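Local coordinates for uncharacterized protein (Bacteroides vulgatus, PDB 4QB7) that probably forms part of the fimbrial tip, in surface filaments that mediate cell adhesion and biofilm formation, at residues Q149-T152 / N153-K157; W76-T79 / N80-F83; T31-L34 / K35-G39. All coordinates share one frame; numbering follows the deposited sequence.

Contact 1: Q149-T152 / N153-K157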
loop_
_atom_site.group_PDB
_atom_site.type_symbol
_atom_site.label_atom_id
_atom_site.label_comp_id
_atom_site.label_asym_id
_atom_site.label_seq_id
_atom_site.Cartn_x
_atom_site.Cartn_y
_atom_site.Cartn_z
ATOM N N GLN A 149 -21.187 -9.718 -8.174
ATOM C CA GLN A 149 -21.423 -11.161 -8.213
ATOM C C GLN A 149 -22.860 -11.425 -8.619
ATOM O O GLN A 149 -23.755 -10.617 -8.317
ATOM C CB GLN A 149 -21.140 -11.813 -6.861
ATOM C CG GLN A 149 -19.764 -11.496 -6.357
ATOM C CD GLN A 149 -19.442 -12.141 -5.037
ATOM O OE1 GLN A 149 -20.287 -12.769 -4.385
ATOM N NE2 GLN A 149 -18.198 -11.970 -4.615
ATOM N N ASP A 150 -23.090 -12.555 -9.313
ATOM C CA ASP A 150 -24.422 -12.987 -9.793
ATOM C C ASP A 150 -25.108 -11.890 -10.612
ATOM O O ASP A 150 -26.267 -11.536 -10.362
ATOM C CB ASP A 150 -25.319 -13.432 -8.624
ATOM C CG ASP A 150 -24.871 -14.688 -7.926
ATOM O OD1 ASP A 150 -24.186 -15.527 -8.577
ATOM O OD2 ASP A 150 -25.225 -14.855 -6.747
ATOM N N GLN A 151 -24.378 -11.351 -11.589
ATOM C CA GLN A 151 -24.895 -10.278 -12.433
ATOM C C GLN A 151 -25.577 -10.809 -13.679
ATOM O O GLN A 151 -25.150 -11.808 -14.269
ATOM C CB GLN A 151 -23.766 -9.315 -12.832
ATOM C CG GLN A 151 -23.077 -8.656 -11.632
ATOM C CD GLN A 151 -23.968 -7.632 -10.964
ATOM O OE1 GLN A 151 -24.562 -7.876 -9.907
ATOM N NE2 GLN A 151 -24.065 -6.450 -11.556
ATOM N N THR A 152 -26.670 -10.150 -14.042
ATOM C CA THR A 152 -27.408 -10.366 -15.283
ATOM C C THR A 152 -27.469 -9.009 -15.987
ATOM O O THR A 152 -27.056 -7.994 -15.423
ATOM C CB THR A 152 -28.793 -10.979 -15.066
ATOM O OG1 THR A 152 -29.697 -10.012 -14.520
ATOM C CG2 THR A 152 -28.760 -12.267 -14.265
ATOM N N ASN A 153 -28.024 -8.983 -17.184
ATOM C CA ASN A 153 -28.209 -7.769 -17.960
ATOM C C ASN A 153 -29.096 -6.764 -17.204
ATOM O O ASN A 153 -29.009 -5.572 -17.457
ATOM C CB ASN A 153 -28.848 -8.158 -19.300
ATOM C CG ASN A 153 -29.225 -7.008 -20.197
ATOM O OD1 ASN A 153 -28.414 -6.122 -20.522
ATOM N ND2 ASN A 153 -30.487 -6.995 -20.599
ATOM N N GLU A 154 -29.943 -7.255 -16.282
ATOM C CA GLU A 154 -30.925 -6.476 -15.532
ATOM C C GLU A 154 -30.403 -5.967 -14.197
ATOM O O GLU A 154 -31.064 -5.143 -13.555
ATOM C CB GLU A 154 -32.189 -7.326 -15.281
ATOM C CG GLU A 154 -32.929 -7.837 -16.522
ATOM C CD GLU A 154 -33.482 -6.806 -17.498
ATOM O OE1 GLU A 154 -33.792 -5.662 -17.081
ATOM O OE2 GLU A 154 -33.635 -7.163 -18.690
ATOM N N SER A 155 -29.226 -6.423 -13.782
ATOM C CA SER A 155 -28.662 -6.084 -12.477
ATOM C C SER A 155 -28.410 -4.599 -12.330
ATOM O O SER A 155 -28.867 -4.008 -11.348
ATOM C CB SER A 155 -27.381 -6.868 -12.216
ATOM O OG SER A 155 -27.676 -8.209 -11.871
ATOM N N ASN A 156 -27.706 -3.988 -13.308
ATOM C CA ASN A 156 -27.341 -2.579 -13.241
ATOM C C ASN A 156 -27.221 -1.963 -14.656
ATOM O O ASN A 156 -26.176 -1.417 -15.023
ATOM C CB ASN A 156 -26.030 -2.443 -12.440
ATOM C CG ASN A 156 -25.558 -1.036 -12.186
ATOM O OD1 ASN A 156 -26.339 -0.120 -11.877
ATOM N ND2 ASN A 156 -24.261 -0.845 -12.315
ATOM N N LYS A 157 -28.310 -2.043 -15.447
ATOM C CA LYS A 157 -28.395 -1.436 -16.787
ATOM C C LYS A 157 -27.318 -2.001 -17.761
ATOM O O LYS A 157 -26.897 -1.300 -18.688
ATOM C CB LYS A 157 -28.281 0.105 -16.664
ATOM C CG LYS A 157 -29.270 0.669 -15.657
ATOM C CD LYS A 157 -28.967 2.069 -15.170
ATOM C CE LYS A 157 -30.155 2.577 -14.389
ATOM N NZ LYS A 157 -30.127 4.049 -14.218
HETATM O O HOH W 1 -26.385 -5.285 -15.309
#

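Contact 2: W76-T79 / N80-F83. With SO4 (sulfate ion), chain O.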
loop_
_atom_site.group_PDB
_atom_site.type_symbol
_atom_site.label_atom_id
_atom_site.label_comp_id
_atom_site.label_asym_id
_atom_site.label_seq_id
_atom_site.Cartn_x
_atom_site.Cartn_y
_atom_site.Cartn_z
ATOM N N TRP A 76 -14.579 3.212 -20.349
ATOM C CA TRP A 76 -13.768 2.018 -20.068
ATOM C C TRP A 76 -14.105 0.945 -21.090
ATOM O O TRP A 76 -15.279 0.719 -21.371
ATOM C CB TRP A 76 -14.012 1.457 -18.659
ATOM C CG TRP A 76 -13.530 2.312 -17.547
ATOM C CD1 TRP A 76 -14.269 3.166 -16.783
ATOM C CD2 TRP A 76 -12.203 2.343 -17.019
ATOM N NE1 TRP A 76 -13.473 3.758 -15.834
ATOM C CE2 TRP A 76 -12.188 3.307 -15.986
ATOM C CE3 TRP A 76 -10.995 1.708 -17.375
ATOM C CZ2 TRP A 76 -11.029 3.600 -15.259
ATOM C CZ3 TRP A 76 -9.845 2.015 -16.663
ATOM C CH2 TRP A 76 -9.867 2.953 -15.623
ATOM N N GLY A 77 -13.083 0.303 -21.634
ATOM C CA GLY A 77 -13.239 -0.744 -22.627
ATOM C C GLY A 77 -12.281 -1.899 -22.462
ATOM O O GLY A 77 -11.342 -1.854 -21.658
ATOM N N TYR A 78 -12.552 -2.954 -23.212
ATOM C CA TYR A 78 -11.786 -4.192 -23.291
ATOM C C TYR A 78 -11.816 -4.604 -24.765
ATOM O O TYR A 78 -12.735 -4.195 -25.485
ATOM C CB TYR A 78 -12.347 -5.266 -22.326
ATOM C CG TYR A 78 -13.821 -5.575 -22.504
ATOM C CD1 TYR A 78 -14.797 -4.791 -21.897
ATOM C CD2 TYR A 78 -14.241 -6.679 -23.237
ATOM C CE1 TYR A 78 -16.155 -5.071 -22.053
ATOM C CE2 TYR A 78 -15.596 -6.980 -23.387
ATOM C CZ TYR A 78 -16.552 -6.167 -22.800
ATOM O OH TYR A 78 -17.895 -6.434 -22.952
ATOM N N THR A 79 -10.791 -5.336 -25.234
ATOM C CA THR A 79 -10.650 -5.744 -26.640
ATOM C C THR A 79 -11.524 -6.975 -26.992
ATOM O O THR A 79 -12.282 -6.911 -27.970
ATOM C CB THR A 79 -9.174 -5.981 -26.997
ATOM O OG1 THR A 79 -8.652 -7.032 -26.179
ATOM C CG2 THR A 79 -8.317 -4.727 -26.823
ATOM N N ASN A 80 -11.429 -8.077 -26.213
ATOM C CA ASN A 80 -12.203 -9.301 -26.485
ATOM C C ASN A 80 -13.651 -9.115 -26.060
ATOM O O ASN A 80 -13.963 -9.328 -24.890
ATOM C CB ASN A 80 -11.584 -10.528 -25.783
ATOM C CG ASN A 80 -10.207 -10.877 -26.273
ATOM O OD1 ASN A 80 -9.201 -10.560 -25.630
ATOM N ND2 ASN A 80 -10.132 -11.521 -27.433
ATOM N N LEU A 81 -14.531 -8.720 -26.995
ATOM C CA LEU A 81 -15.941 -8.467 -26.692
ATOM C C LEU A 81 -16.723 -9.694 -26.217
ATOM O O LEU A 81 -16.539 -10.819 -26.687
ATOM C CB LEU A 81 -16.696 -7.793 -27.835
ATOM C CG LEU A 81 -17.587 -6.637 -27.349
ATOM C CD1 LEU A 81 -16.740 -5.424 -26.851
ATOM C CD2 LEU A 81 -18.590 -6.239 -28.412
ATOM N N ARG A 82 -17.545 -9.436 -25.208
ATOM C CA ARG A 82 -18.384 -10.375 -24.496
ATOM C C ARG A 82 -19.748 -9.767 -24.336
ATOM O O ARG A 82 -19.883 -8.542 -24.232
ATOM C CB ARG A 82 -17.786 -10.700 -23.117
ATOM C CG ARG A 82 -16.487 -11.485 -23.130
ATOM C CD ARG A 82 -16.678 -12.977 -23.339
ATOM N NE ARG A 82 -15.397 -13.670 -23.210
ATOM C CZ ARG A 82 -14.517 -13.818 -24.198
ATOM N NH1 ARG A 82 -14.786 -13.356 -25.416
ATOM N NH2 ARG A 82 -13.364 -14.437 -23.979
ATOM N N PHE A 83 -20.759 -10.634 -24.277
ATOM C CA PHE A 83 -22.150 -10.247 -24.187
ATOM C C PHE A 83 -22.814 -10.879 -23.006
ATOM O O PHE A 83 -22.417 -11.973 -22.609
ATOM C CB PHE A 83 -22.867 -10.684 -25.483
ATOM C CG PHE A 83 -22.334 -9.997 -26.721
ATOM C CD1 PHE A 83 -21.212 -10.492 -27.386
ATOM C CD2 PHE A 83 -22.934 -8.844 -27.207
ATOM C CE1 PHE A 83 -20.687 -9.830 -28.498
ATOM C CE2 PHE A 83 -22.422 -8.196 -28.332
ATOM C CZ PHE A 83 -21.293 -8.689 -28.962
HETATM S S SO4 O . -16.472 -2.170 -24.507
HETATM O O1 SO4 O . -16.087 -0.905 -25.140
HETATM O O2 SO4 O . -16.748 -1.984 -23.069
HETATM O O3 SO4 O . -17.696 -2.675 -25.134
HETATM O O4 SO4 O . -15.373 -3.112 -24.715
#

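Contact 3: T31-L34 / K35-G39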
loop_
_atom_site.group_PDB
_atom_site.type_symbol
_atom_site.label_atom_id
_atom_site.label_comp_id
_atom_site.label_asym_id
_atom_site.label_seq_id
_atom_site.Cartn_x
_atom_site.Cartn_y
_atom_site.Cartn_z
ATOM N N THR A 31 -9.466 5.935 -9.529
ATOM C CA THR A 31 -9.903 5.938 -10.925
ATOM C C THR A 31 -8.979 6.732 -11.851
ATOM O O THR A 31 -8.674 6.241 -12.937
ATOM C CB THR A 31 -11.313 6.470 -11.057
ATOM O OG1 THR A 31 -12.029 6.179 -9.861
ATOM C CG2 THR A 31 -12.015 5.861 -12.206
ATOM N N SER A 32 -8.531 7.935 -11.441
ATOM C CA SER A 32 -7.660 8.736 -12.292
ATOM C C SER A 32 -6.301 8.043 -12.480
ATOM O O SER A 32 -5.758 8.068 -13.591
ATOM C CB SER A 32 -7.496 10.144 -11.739
ATOM O OG SER A 32 -6.950 10.086 -10.435
ATOM N N THR A 33 -5.795 7.373 -11.421
ATOM C CA THR A 33 -4.549 6.597 -11.455
ATOM C C THR A 33 -4.667 5.434 -12.457
ATOM O O THR A 33 -3.778 5.270 -13.301
ATOM C CB THR A 33 -4.203 6.099 -10.067
ATOM O OG1 THR A 33 -4.202 7.212 -9.168
ATOM C CG2 THR A 33 -2.870 5.382 -10.029
ATOM N N LEU A 34 -5.796 4.680 -12.415
ATOM C CA LEU A 34 -6.052 3.589 -13.350
ATOM C C LEU A 34 -6.196 4.118 -14.766
ATOM O O LEU A 34 -5.712 3.483 -15.703
ATOM C CB LEU A 34 -7.302 2.779 -12.963
ATOM C CG LEU A 34 -7.456 2.329 -11.519
ATOM C CD1 LEU A 34 -8.664 1.492 -11.371
ATOM C CD2 LEU A 34 -6.281 1.552 -11.065
ATOM N N LYS A 35 -6.845 5.278 -14.936
ATOM C CA LYS A 35 -7.022 5.872 -16.263
ATOM C C LYS A 35 -5.666 6.268 -16.879
ATOM O O LYS A 35 -5.430 6.011 -18.054
ATOM C CB LYS A 35 -7.956 7.093 -16.202
ATOM C CG LYS A 35 -9.415 6.752 -15.997
ATOM C CD LYS A 35 -10.247 7.974 -15.756
ATOM C CE LYS A 35 -11.690 7.630 -15.509
ATOM N NZ LYS A 35 -12.433 8.778 -14.918
ATOM N N ALA A 36 -4.781 6.881 -16.078
ATOM C CA ALA A 36 -3.474 7.385 -16.511
ATOM C C ALA A 36 -2.487 6.260 -16.801
ATOM O O ALA A 36 -1.775 6.337 -17.808
ATOM C CB ALA A 36 -2.895 8.320 -15.454
ATOM N N ASN A 37 -2.452 5.221 -15.924
ATOM C CA ASN A 37 -1.536 4.085 -16.027
ATOM C C ASN A 37 -2.062 2.911 -16.887
ATOM O O ASN A 37 -2.477 3.111 -18.044
ATOM C CB ASN A 37 -1.137 3.599 -14.646
ATOM C CG ASN A 37 -0.434 4.658 -13.820
ATOM O OD1 ASN A 37 -0.060 5.750 -14.304
ATOM N ND2 ASN A 37 -0.257 4.356 -12.541
ATOM N N ALA A 38 -2.001 1.690 -16.328
ATOM C CA ALA A 38 -2.260 0.432 -17.018
ATOM C C ALA A 38 -3.729 -0.071 -17.024
ATOM O O ALA A 38 -4.001 -1.138 -17.572
ATOM C CB ALA A 38 -1.373 -0.631 -16.383
ATOM N N GLY A 39 -4.644 0.661 -16.405
ATOM C CA GLY A 39 -6.022 0.213 -16.276
ATOM C C GLY A 39 -6.095 -0.917 -15.270
ATOM O O GLY A 39 -5.261 -1.003 -14.370
#

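Contact 1: Q149-T152 / N153-K157
First torsions turn Ser155 OG back toward Thr152 and Thr152 OG1 forward toward Glu154. In Ser155, OG stands opposite the carbonyl carbon and beside its own backbone N (chi1 -76°), which directs it at the preceding residues; in Thr152, OG1 sits between backbone N and carbonyl carbon (chi1 73°), within reach of Glu154 N. Each then accepts a backbone N-H. The amide Thr152 N donates to Ser155 OG at 3.1 Å in an almost straight bond (171°), while Glu154 N reaches Thr152 OG1 at 3.3 Å along a more bent path. The main chain closes the loop as a type I beta turn, Ser155 N bonding to Thr152 O at 3.1 Å from well above the carbonyl plane, and the Thr152 OG1 bond adds an ST turn to it. A water bridges the turn to the next residue, donating to Thr152 O at 2.8 Å and accepting from Asn156 N. Beside these bonds the bent chain of Gln151 lays its terminal amide against Ser155, with Gln151 CD 3.7 Å from Ser155 CB. With that amide gone, as in an alanine here, Ser155 CB would probably lose its packing partner on this side, and part of the contact with Trp84, which Asn153 also touches, would go. Upstream, Asp150 OD1 accepts the N-H of Trp52, and the backbone of Gln151 bonds to Ile91 of strand 90-97.

Contact 2: W76-T79 / N80-F83
The ring of Tyr78 folds back beside the chain that follows it, so that Asn80 O and Arg82 N lie at the edge of the ring, with Leu81 between them in the chain. The fold begins at CB, where chi1 of 55° sets CG between the backbone N and the carbonyl carbon. From CG onward the two sides of the ring meet different surroundings. On one, CD1 and CE1 lie beneath a bound sulfate, probably from the crystallisation liquor, whose O4 stands over the ring face, offset toward the rim and 3.3 Å from Tyr78 CD1. The same oxygen accepts the backbone N-H of Tyr78, with N to O4 3.2 Å and an angle of 166°; this bond holds the anion to the main chain, while the ring only lies against it. On the other side, Tyr78 CD2 approaches Asn80 O at 3.1 Å, the oxygen lying near the ring plane. Leu81 CD1 comes in above that plane, on the face where the sulfate lies, 4.0 Å from Tyr78 CE2, the two side chains crossing at about a right angle; that methyl also lies 3.4 Å from sulfate O3. At the tip, Tyr78 OH lies 3.2 Å from Arg82 O and is hydrogen-bonded to Ile14 O. The Arg82 side chain leads away from the ring, its NE bonded to Phe63 O. In the fold, Tyr78 packs on Met64 and Glu67 of strand 64-72 and on Leu16 of strand 15-18, and Trp76 of strand 75-77 touches helix 30-36.

Contact 3: T31-L34 / K35-G39
Lys35, Ala36 and Asn37 donate their backbone N-H groups to Thr31, Ser32 and Thr33 in turn, a run of i to i+4 bonds in which Lys35 N to Thr31 O, for one, spans 2.9 Å. The next carbonyl, Leu34 O, is met differently: Gly39 N reaches it at 3.1 Å in a weak, bent bond (128°), and Gly39 CA adds a C-H...O contact to the same oxygen. This is the C-terminal end of the short helix 30-36, where the helical backbone angles stop at Asn37 and the positive phi of Gly39 (72°), easily adopted without a side chain, turns the chain into strand 40-47. One turn back, Ser32 OG hydrogen-bonds Glu28 and Thr29 O, and Thr33 OG1 also bonds to Thr29 O. Around the backbone core the side chains pair up one turn apart. Lys35, extended beyond CG, runs alongside Thr31, its CG 3.2 Å from Thr31 O and its CE 3.8 Å from Thr31 CG2; its charged end makes a cation-pi interaction with Trp71. Asn37 lies beside Thr33 in the same fashion, Asn37 ND2 3.8 Å from Thr33 CG2. Thr31, the buried Leu34 and Lys35 all lie against Trp76 of strand 75-77.

Contacts 2 and 3 are directly joined by Trp76: its CZ2 lies 3.6 Å from Lys35 CG and its CH2 3.7 Å from Leu34 CB, so the indole at the start of contact 2 rests on the helix of contact 3, although their centres are about 17 Å apart. Trp71 touches both, edge-to-face with Trp76 and by its cation-pi contact with Lys35. Contact 1 stands apart, its nearest atoms about 8 Å from contact 2 and about 14 Å from contact 3; Trp84, next in the chain after Phe83, is touched by Gln151 and Asn153 of contact 1. Separate sulfates lie at Tyr78 and near Asp150, and neither need mark a natural site.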